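Local coordinates for protein esterase (Rhizomucor miehei, PDB 4WY5) that probably hydrolyses carboxylic esters as a carboxylesterase built on the alpha/beta hydrolase fold, at residues P123-K126 with F127-I131; Q273-E277 with A278-V282; N309-V312 with A313-D317. All blocks are in the same frame, centred on the assembly; numbering follows the deposited sequence.

Overall arrangement
Along the chain the three contacts come in series. Contact 1 starts helix 129-143 after the loop that follows strand 113-117; contact 2 ends helix 265-277 before strand 282-287, an outermost strand of the mixed sheet within this chain; contact 3 lies within helix 302-319. Contacts 1 and 3 are on opposite sides of the chain's centre, their own centres about 31 Å apart. Contact 2 is about 28 Å from contact 1 and about 20 Å from contact 3, centre to centre, and no two of them touch. All three belong to helices joined to or flanking the one central sheet of the hydrolase fold, and contacts 2 and 3 also help form the subunit interface.

Contact 1. Residues P123-K126 with F127-I131; sequences PEAK and FPTAI
Thr129 turns its hydroxyl back onto the carbonyl oxygen of Lys126, which its backbone N-H also reaches. Thr129 OG1 donates to Lys126 O at 3.1 Å and Thr129 N to the same Lys126 O at 3.0 Å, the latter with an N-H...O angle of 173°. Both donors lie in the carbonyl plane. The torsion explains the pairing: OG1 stands anti to the carbonyl carbon of Thr129, beside its backbone N (chi1 -55°), which puts the two donors close together. A water adds a weak bond to Lys126 O and also accepts from Ala130 N at 3.1 Å, linking the loop to the next N-H of the first helical turn. Ala125 CB comes within 4.4 Å of Thr129 OG1.

The Thr129 N to Lys126 O bond spans Phe127 and a cis Pro128, close to a type VIa turn leading into the helix. The cis peptide folds the proline against its neighbour: Pro128 CB sits 3.6 Å above the plane of the Phe127 ring, over its centre. The Phe127 side chain touches Tyr225, Asp235 and Ala238. The lysine chain bends at its end, and NZ bonds to Ala224 O of helix 215-225.

With Pro128 at the N-cap position, lacking an N-H and offering no side-chain oxygen, the carbonyl of Lys126 serves the first turn of helix 129-143 instead: one acceptor gathers two protein donors and, weakly, a water.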
ATOM      1  N   PRO A 123      24.774  20.925   9.616  1.00 23.73           N
ATOM      2  CA  PRO A 123      25.876  20.478  10.481  1.00 28.75           C
ATOM      3  C   PRO A 123      26.087  21.304  11.749  1.00 30.54           C
ATOM      4  O   PRO A 123      27.012  20.983  12.498  1.00 28.88           O
ATOM      5  CB  PRO A 123      27.103  20.608   9.571  1.00 26.27           C
ATOM      6  CG  PRO A 123      26.785  21.811   8.727  1.00 25.28           C
ATOM      7  CD  PRO A 123      25.266  21.771   8.512  1.00 27.52           C
ATOM      8  N   GLU A 124      25.252  22.315  12.001  1.00 30.97           N
ATOM      9  CA  GLU A 124      25.368  23.120  13.228  1.00 28.88           C
ATOM     10  C   GLU A 124      25.159  22.278  14.482  1.00 27.09           C
ATOM     11  O   GLU A 124      25.782  22.518  15.511  1.00 24.66           O
ATOM     12  CB  GLU A 124      24.364  24.272  13.222  1.00 27.38           C
ATOM     13  CG  GLU A 124      24.669  25.370  12.213  1.00 31.67           C
ATOM     14  CD  GLU A 124      24.218  25.033  10.806  1.00 32.04           C
ATOM     15  OE1 GLU A 124      23.533  23.995  10.631  1.00 30.81           O
ATOM     16  OE2 GLU A 124      24.543  25.818   9.880  1.00 35.43           O
ATOM     17  N   ALA A 125      24.263  21.302  14.384  1.00 27.46           N
ATOM     18  CA  ALA A 125      24.057  20.309  15.425  1.00 26.80           C
ATOM     19  C   ALA A 125      24.327  18.947  14.816  1.00 28.36           C
ATOM     20  O   ALA A 125      24.205  18.789  13.600  1.00 25.21           O
ATOM     21  CB  ALA A 125      22.625  20.388  15.980  1.00 26.94           C
ATOM     22  N   LYS A 126      24.705  17.972  15.642  1.00 28.83           N
ATOM     23  CA  LYS A 126      24.959  16.616  15.154  1.00 29.16           C
ATOM     24  C   LYS A 126      24.263  15.545  16.000  1.00 31.91           C
ATOM     25  O   LYS A 126      23.641  15.852  17.027  1.00 30.22           O
ATOM     26  CB  LYS A 126      26.471  16.360  15.081  1.00 29.98           C
ATOM     27  CG  LYS A 126      27.093  16.964  13.829  1.00 32.19           C
ATOM     28  CD  LYS A 126      28.602  17.069  13.897  1.00 36.09           C
ATOM     29  CE  LYS A 126      29.157  17.822  12.691  1.00 31.11           C
ATOM     30  NZ  LYS A 126      29.144  16.973  11.444  1.00 36.35           N
ATOM     31  N   PHE A 127      24.355  14.295  15.545  1.00 30.51           N
ATOM     32  CA  PHE A 127      23.828  13.150  16.286  1.00 33.61           C
ATOM     33  C   PHE A 127      24.383  13.194  17.705  1.00 32.26           C
ATOM     34  O   PHE A 127      25.592  13.361  17.879  1.00 32.06           O
ATOM     35  CB  PHE A 127      24.218  11.836  15.582  1.00 33.88           C
ATOM     36  CG  PHE A 127      23.858  10.589  16.349  1.00 30.58           C
ATOM     37  CD1 PHE A 127      22.622   9.989  16.177  1.00 25.84           C
ATOM     38  CD2 PHE A 127      24.766  10.019  17.241  1.00 33.74           C
ATOM     39  CE1 PHE A 127      22.282   8.836  16.878  1.00 27.04           C
ATOM     40  CE2 PHE A 127      24.443   8.872  17.956  1.00 32.26           C
ATOM     41  CZ  PHE A 127      23.196   8.275  17.773  1.00 34.62           C
ATOM     42  N   PRO A 128      23.514  13.022  18.723  1.00 33.56           N
ATOM     43  CA  PRO A 128      22.081  12.707  18.649  1.00 30.86           C
ATOM     44  C   PRO A 128      21.143  13.803  19.155  1.00 29.80           C
ATOM     45  O   PRO A 128      20.121  13.469  19.764  1.00 30.48           O
ATOM     46  CB  PRO A 128      21.970  11.494  19.574  1.00 30.03           C
ATOM     47  CG  PRO A 128      22.917  11.871  20.705  1.00 31.63           C
ATOM     48  CD  PRO A 128      24.037  12.728  20.070  1.00 28.97           C
ATOM     49  N   THR A 129      21.461  15.068  18.900  1.00 29.43           N
ATOM     50  CA  THR A 129      20.702  16.175  19.474  1.00 25.06           C
ATOM     51  C   THR A 129      19.204  16.126  19.123  1.00 29.28           C
ATOM     52  O   THR A 129      18.352  16.210  20.015  1.00 26.06           O
ATOM     53  CB  THR A 129      21.283  17.535  19.013  1.00 26.84           C
ATOM     54  OG1 THR A 129      22.677  17.606  19.339  1.00 31.12           O
ATOM     55  CG2 THR A 129      20.545  18.703  19.663  1.00 31.94           C
ATOM     56  N   ALA A 130      18.886  15.946  17.840  1.00 32.18           N
ATOM     57  CA  ALA A 130      17.484  15.948  17.394  1.00 28.11           C
ATOM     58  C   ALA A 130      16.664  14.820  18.013  1.00 24.12           C
ATOM     59  O   ALA A 130      15.512  15.036  18.384  1.00 30.43           O
ATOM     60  CB  ALA A 130      17.402  15.882  15.874  1.00 25.72           C
ATOM     61  N   ILE A 131      17.243  13.628  18.138  1.00 24.64           N
ATOM     62  CA  ILE A 131      16.529  12.512  18.773  1.00 24.35           C
ATOM     63  C   ILE A 131      16.120  12.892  20.194  1.00 29.57           C
ATOM     64  O   ILE A 131      14.994  12.620  20.635  1.00 26.10           O
ATOM     65  CB  ILE A 131      17.390  11.236  18.830  1.00 27.84           C
ATOM     66  CG1 ILE A 131      17.669  10.695  17.426  1.00 25.21           C
ATOM     67  CG2 ILE A 131      16.711  10.156  19.653  1.00 25.99           C
ATOM     68  CD1 ILE A 131      18.600   9.477  17.414  1.00 24.78           C
TER
HETATM   69  O   HOH W   1      20.886  15.818  15.517  1.00 26.21           O

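Contact 2. Residues Q273-E277 with A278-V282; sequences QQLAE and AGVDV
A Schellman motif ends helix 265-277 and turns the chain toward strand 282-287, and side chains of the last helical turn close against the residues that follow. The evidence is a pair of backbone bonds reaching back from the turn. Val280 N donates to Leu275 O at 3.1 Å, and within that loop Gly279 N donates to Ala276 O at 3.0 Å, approaching from above the carbonyl plane rather than along a lone pair. Ala278 N still makes the helical bond to Gln274 O, at 3.3 Å, with a weak second one to Leu275 O. Gly279 makes the reversal with a positive phi of 92°, a left-handed conformation readily open to glycine.

Two apolar pairs accompany the turn. Leu275 CB lies 4.2 Å from Val280 CB, the hydrophobic pair that often accompanies this motif. Val282 points toward the helix: its CG2, set beside its own backbone N and anti to its carbonyl carbon (chi1 -179° for CG1), touches Leu275 CB at 3.5 Å. Val280 CG2 also makes a van der Waals contact with Leu275 O, at 3.5 Å. Leu251 touches both Leu275 and Val280.

Beyond the turn, Asp281 packs on Pro302 of the second subunit. Chemically, the terminal carbonyls of Leu275 and Ala276 find donors in the turn itself: the Leu275-Val280 bond is flanked by buried Leu275, Val280 and Val282, whereas the Ala276-Gly279 bond lies at exposed residues.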
ATOM      1  N   GLN A 273      12.114  -6.329   7.491  1.00 19.22           N
ATOM      2  CA  GLN A 273      12.371  -7.732   7.800  1.00 25.29           C
ATOM      3  C   GLN A 273      12.889  -7.920   9.235  1.00 26.51           C
ATOM      4  O   GLN A 273      12.504  -8.872   9.919  1.00 25.60           O
ATOM      5  CB  GLN A 273      13.377  -8.322   6.799  1.00 25.44           C
ATOM      6  CG  GLN A 273      12.930  -8.293   5.334  1.00 24.01           C
ATOM      7  CD  GLN A 273      13.980  -8.868   4.369  1.00 29.70           C
ATOM      8  OE1 GLN A 273      14.990  -9.441   4.787  1.00 24.93           O
ATOM      9  NE2 GLN A 273      13.728  -8.727   3.070  1.00 32.00           N
ATOM     10  N   GLN A 274      13.760  -7.006   9.670  1.00 26.51           N
ATOM     11  CA  GLN A 274      14.334  -7.007  11.023  1.00 28.83           C
ATOM     12  C   GLN A 274      13.255  -6.816  12.096  1.00 27.25           C
ATOM     13  O   GLN A 274      13.247  -7.493  13.138  1.00 24.88           O
ATOM     14  CB  GLN A 274      15.380  -5.883  11.179  1.00 23.88           C
ATOM     15  CG  GLN A 274      16.585  -5.932  10.228  1.00 25.20           C
ATOM     16  CD  GLN A 274      17.580  -4.782  10.460  1.00 27.28           C
ATOM     17  OE1 GLN A 274      17.849  -3.972   9.562  1.00 24.51           O
ATOM     18  NE2 GLN A 274      18.128  -4.709  11.674  1.00 25.52           N
ATOM     19  N   LEU A 275      12.330  -5.897  11.834  1.00 27.26           N
ATOM     20  CA  LEU A 275      11.246  -5.658  12.777  1.00 27.89           C
ATOM     21  C   LEU A 275      10.355  -6.900  12.888  1.00 26.59           C
ATOM     22  O   LEU A 275      10.004  -7.314  13.994  1.00 29.66           O
ATOM     23  CB  LEU A 275      10.425  -4.434  12.355  1.00 22.23           C
ATOM     24  CG  LEU A 275      11.076  -3.049  12.467  1.00 23.57           C
ATOM     25  CD1 LEU A 275      10.342  -2.074  11.573  1.00 22.80           C
ATOM     26  CD2 LEU A 275      11.079  -2.513  13.907  1.00 22.88           C
ATOM     27  N   ALA A 276      10.052  -7.545  11.766  1.00 23.26           N
ATOM     28  CA  ALA A 276       9.188  -8.729  11.822  1.00 26.96           C
ATOM     29  C   ALA A 276       9.846  -9.919  12.544  1.00 27.52           C
ATOM     30  O   ALA A 276       9.189 -10.661  13.274  1.00 26.52           O
ATOM     31  CB  ALA A 276       8.761  -9.135  10.402  1.00 26.14           C
ATOM     32  N   GLU A 277      11.151 -10.077  12.371  1.00 29.33           N
ATOM     33  CA  GLU A 277      11.892 -11.130  13.065  1.00 30.07           C
ATOM     34  C   GLU A 277      11.832 -10.958  14.592  1.00 32.95           C
ATOM     35  O   GLU A 277      11.855 -11.934  15.344  1.00 33.59           O
ATOM     36  CB  GLU A 277      13.343 -11.148  12.576  1.00 34.18           C
ATOM     37  CG  GLU A 277      14.285 -12.042  13.376  1.00 46.79           C
ATOM     38  CD  GLU A 277      15.758 -11.807  13.035  1.00 53.35           C
ATOM     39  OE1 GLU A 277      16.630 -12.164  13.862  1.00 58.09           O
ATOM     40  OE2 GLU A 277      16.044 -11.239  11.958  1.00 51.28           O
ATOM     41  N   ALA A 278      11.739  -9.711  15.043  1.00 33.65           N
ATOM     42  CA  ALA A 278      11.700  -9.420  16.467  1.00 30.99           C
ATOM     43  C   ALA A 278      10.282  -9.462  17.007  1.00 30.69           C
ATOM     44  O   ALA A 278      10.053  -9.151  18.176  1.00 36.79           O
ATOM     45  CB  ALA A 278      12.324  -8.056  16.750  1.00 34.94           C
ATOM     46  N   GLY A 279       9.324  -9.821  16.158  1.00 29.30           N
ATOM     47  CA  GLY A 279       7.959 -10.014  16.622  1.00 31.23           C
ATOM     48  C   GLY A 279       7.052  -8.800  16.532  1.00 27.89           C
ATOM     49  O   GLY A 279       5.912  -8.828  17.016  1.00 27.07           O
ATOM     50  N   VAL A 280       7.555  -7.736  15.914  1.00 26.97           N
ATOM     51  CA  VAL A 280       6.799  -6.496  15.746  1.00 29.26           C
ATOM     52  C   VAL A 280       5.813  -6.596  14.574  1.00 28.61           C
ATOM     53  O   VAL A 280       6.140  -7.140  13.517  1.00 28.12           O
ATOM     54  CB  VAL A 280       7.755  -5.279  15.512  1.00 32.38           C
ATOM     55  CG1 VAL A 280       6.981  -3.953  15.451  1.00 29.49           C
ATOM     56  CG2 VAL A 280       8.848  -5.228  16.571  1.00 25.58           C
ATOM     57  N   ASP A 281       4.605  -6.074  14.768  1.00 29.29           N
ATOM     58  CA  ASP A 281       3.624  -5.956  13.687  1.00 29.22           C
ATOM     59  C   ASP A 281       4.074  -4.973  12.594  1.00 26.54           C
ATOM     60  O   ASP A 281       4.173  -3.774  12.845  1.00 29.03           O
ATOM     61  CB  ASP A 281       2.278  -5.502  14.254  1.00 29.18           C
ATOM     62  CG  ASP A 281       1.370  -6.669  14.622  1.00 39.55           C
ATOM     63  OD1 ASP A 281       1.832  -7.832  14.601  1.00 36.91           O
ATOM     64  OD2 ASP A 281       0.185  -6.419  14.933  1.00 45.38           O
ATOM     65  N   VAL A 282       4.318  -5.476  11.382  1.00 25.27           N
ATOM     66  CA  VAL A 282       4.826  -4.652  10.274  1.00 22.17           C
ATOM     67  C   VAL A 282       4.023  -4.829   8.977  1.00 21.60           C
ATOM     68  O   VAL A 282       3.822  -5.956   8.512  1.00 23.23           O
ATOM     69  CB  VAL A 282       6.312  -4.977   9.965  1.00 25.45           C
ATOM     70  CG1 VAL A 282       6.841  -4.109   8.821  1.00 21.06           C
ATOM     71  CG2 VAL A 282       7.147  -4.782  11.199  1.00 25.08           C
TER

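Contact 3. Residues N309-V312 with A313-D317; sequences NTIV and AHLRD
Four successive i to i+4 bonds carry the helix from Asn309-Val312 into Ala313-Asp317; the shortest, Leu315 N to Ile311 O at 2.9 Å, points nearly along the C=O axis. The other three, Ala313 N to Asn309 O, His314 N to Thr310 O and Arg316 N to Val312 O, are tilted by some 24 to 29° from their carbonyl planes.

Two side-chain pairs run along the helix, each lying side by side and pointing the same way. Ile311 CG2 meets Leu315 CD1 at 3.7 Å; these two face the sheet, where Ile311 touches Phe257 and Ile189 and Leu315 touches Thr185. Val312 CG1, anti to its backbone N (chi1 165°), reaches Arg316 CD at 3.9 Å, and Val312 also touches Leu106 and Lys109 of helix 100-110. The arginine first lays CG 3.3 Å from Val312 O and then bends at chi3, and its NH1 bonds to Ala110 O just at the end of helix 100-110. On the far side of the Ile311-Leu315 pair from Val312, His314 CB stays 3.6 Å from Thr310 O, and the imidazole NE2 bonds to Thr185 OG1.

Another face of the helix meets the second subunit: Thr310 packs on Thr310 of the second subunit, and Asn309 ND2 bonds to Asp317 OD1 of that subunit, with a weak counterpart from the reverse pair, a reciprocal pattern consistent with a twofold relation of the two helices. Such a helix, covering strands 185-189 and 254-259 on one side and a partner subunit on another, fits the outer helical layer of the alpha/beta hydrolase sandwich.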
ATOM      1  N   ASN A 309      -3.803   8.639   1.395  1.00 17.60           N
ATOM      2  CA  ASN A 309      -4.998   7.901   1.819  1.00 21.78           C
ATOM      3  C   ASN A 309      -4.693   6.642   2.644  1.00 20.35           C
ATOM      4  O   ASN A 309      -5.424   6.313   3.577  1.00 22.33           O
ATOM      5  CB  ASN A 309      -5.845   7.485   0.605  1.00 19.68           C
ATOM      6  CG  ASN A 309      -6.508   8.666  -0.081  1.00 25.48           C
ATOM      7  OD1 ASN A 309      -6.512   9.780   0.444  1.00 21.75           O
ATOM      8  ND2 ASN A 309      -7.121   8.414  -1.246  1.00 29.24           N
ATOM      9  N   THR A 310      -3.610   5.949   2.300  1.00 19.34           N
ATOM     10  CA  THR A 310      -3.256   4.687   2.945  1.00 19.16           C
ATOM     11  C   THR A 310      -2.723   4.910   4.378  1.00 18.78           C
ATOM     12  O   THR A 310      -3.044   4.148   5.292  1.00 16.74           O
ATOM     13  CB  THR A 310      -2.220   3.918   2.079  1.00 19.40           C
ATOM     14  OG1 THR A 310      -2.794   3.637   0.791  1.00 15.73           O
ATOM     15  CG2 THR A 310      -1.808   2.613   2.737  1.00 16.79           C
ATOM     16  N   ILE A 311      -1.898   5.943   4.555  1.00 18.01           N
ATOM     17  CA  ILE A 311      -1.494   6.388   5.883  1.00 20.68           C
ATOM     18  C   ILE A 311      -2.706   6.796   6.738  1.00 21.31           C
ATOM     19  O   ILE A 311      -2.835   6.377   7.897  1.00 20.95           O
ATOM     20  CB  ILE A 311      -0.518   7.600   5.814  1.00 21.99           C
ATOM     21  CG1 ILE A 311       0.819   7.210   5.173  1.00 15.67           C
ATOM     22  CG2 ILE A 311      -0.264   8.185   7.210  1.00 15.55           C
ATOM     23  CD1 ILE A 311       1.768   8.405   5.006  1.00 16.75           C
ATOM     24  N   VAL A 312      -3.614   7.577   6.158  1.00 18.26           N
ATOM     25  CA  VAL A 312      -4.784   8.035   6.907  1.00 18.70           C
ATOM     26  C   VAL A 312      -5.610   6.857   7.425  1.00 25.11           C
ATOM     27  O   VAL A 312      -6.051   6.867   8.578  1.00 23.26           O
ATOM     28  CB  VAL A 312      -5.673   8.975   6.043  1.00 21.82           C
ATOM     29  CG1 VAL A 312      -7.060   9.175   6.659  1.00 20.02           C
ATOM     30  CG2 VAL A 312      -4.975  10.322   5.852  1.00 22.88           C
ATOM     31  N   ALA A 313      -5.788   5.826   6.599  1.00 23.13           N
ATOM     32  CA  ALA A 313      -6.591   4.679   7.016  1.00 22.48           C
ATOM     33  C   ALA A 313      -5.902   3.849   8.112  1.00 23.81           C
ATOM     34  O   ALA A 313      -6.575   3.290   8.981  1.00 25.19           O
ATOM     35  CB  ALA A 313      -6.923   3.799   5.812  1.00 23.94           C
ATOM     36  N   HIS A 314      -4.567   3.793   8.076  1.00 23.39           N
ATOM     37  CA  HIS A 314      -3.779   3.085   9.092  1.00 22.20           C
ATOM     38  C   HIS A 314      -3.823   3.806  10.438  1.00 23.02           C
ATOM     39  O   HIS A 314      -3.943   3.171  11.496  1.00 23.78           O
ATOM     40  CB  HIS A 314      -2.310   2.935   8.644  1.00 18.15           C
ATOM     41  CG  HIS A 314      -1.384   2.545   9.753  1.00 17.61           C
ATOM     42  ND1 HIS A 314      -1.201   1.237  10.151  1.00 20.68           N
ATOM     43  CD2 HIS A 314      -0.598   3.300  10.563  1.00 18.41           C
ATOM     44  CE1 HIS A 314      -0.336   1.202  11.157  1.00 21.51           C
ATOM     45  NE2 HIS A 314       0.046   2.439  11.424  1.00 16.56           N
ATOM     46  N   LEU A 315      -3.711   5.130  10.394  1.00 18.80           N
ATOM     47  CA  LEU A 315      -3.798   5.924  11.610  1.00 23.86           C
ATOM     48  C   LEU A 315      -5.176   5.796  12.270  1.00 23.96           C
ATOM     49  O   LEU A 315      -5.277   5.639  13.483  1.00 25.24           O
ATOM     50  CB  LEU A 315      -3.476   7.395  11.314  1.00 22.87           C
ATOM     51  CG  LEU A 315      -1.994   7.682  11.008  1.00 19.65           C
ATOM     52  CD1 LEU A 315      -1.783   9.103  10.512  1.00 18.18           C
ATOM     53  CD2 LEU A 315      -1.179   7.463  12.259  1.00 19.31           C
ATOM     54  N   ARG A 316      -6.237   5.815  11.474  1.00 26.03           N
ATOM     55  CA  ARG A 316      -7.584   5.740  12.034  1.00 27.19           C
ATOM     56  C   ARG A 316      -7.898   4.334  12.569  1.00 26.68           C
ATOM     57  O   ARG A 316      -8.646   4.186  13.535  1.00 28.43           O
ATOM     58  CB  ARG A 316      -8.601   6.209  10.984  1.00 29.94           C
ATOM     59  CG  ARG A 316      -8.449   7.734  10.688  1.00 26.23           C
ATOM     60  CD  ARG A 316      -9.425   8.294   9.630  1.00 27.88           C
ATOM     61  NE  ARG A 316     -10.826   8.064   9.985  1.00 39.85           N
ATOM     62  CZ  ARG A 316     -11.529   8.809  10.841  1.00 40.21           C
ATOM     63  NH1 ARG A 316     -10.966   9.838  11.462  1.00 33.81           N
ATOM     64  NH2 ARG A 316     -12.794   8.508  11.098  1.00 39.61           N
ATOM     65  N   ASP A 317      -7.263   3.319  11.998  1.00 26.76           N
ATOM     66  CA  ASP A 317      -7.365   1.944  12.512  1.00 28.92           C
ATOM     67  C   ASP A 317      -6.710   1.804  13.895  1.00 30.48           C
ATOM     68  O   ASP A 317      -7.260   1.161  14.795  1.00 33.11           O
ATOM     69  CB  ASP A 317      -6.732   0.963  11.512  1.00 33.78           C
ATOM     70  CG  ASP A 317      -6.876  -0.501  11.935  1.00 39.37           C
ATOM     71  OD1 ASP A 317      -7.844  -1.177  11.512  1.00 37.14           O
ATOM     72  OD2 ASP A 317      -5.997  -0.985  12.684  1.00 36.11           O
TER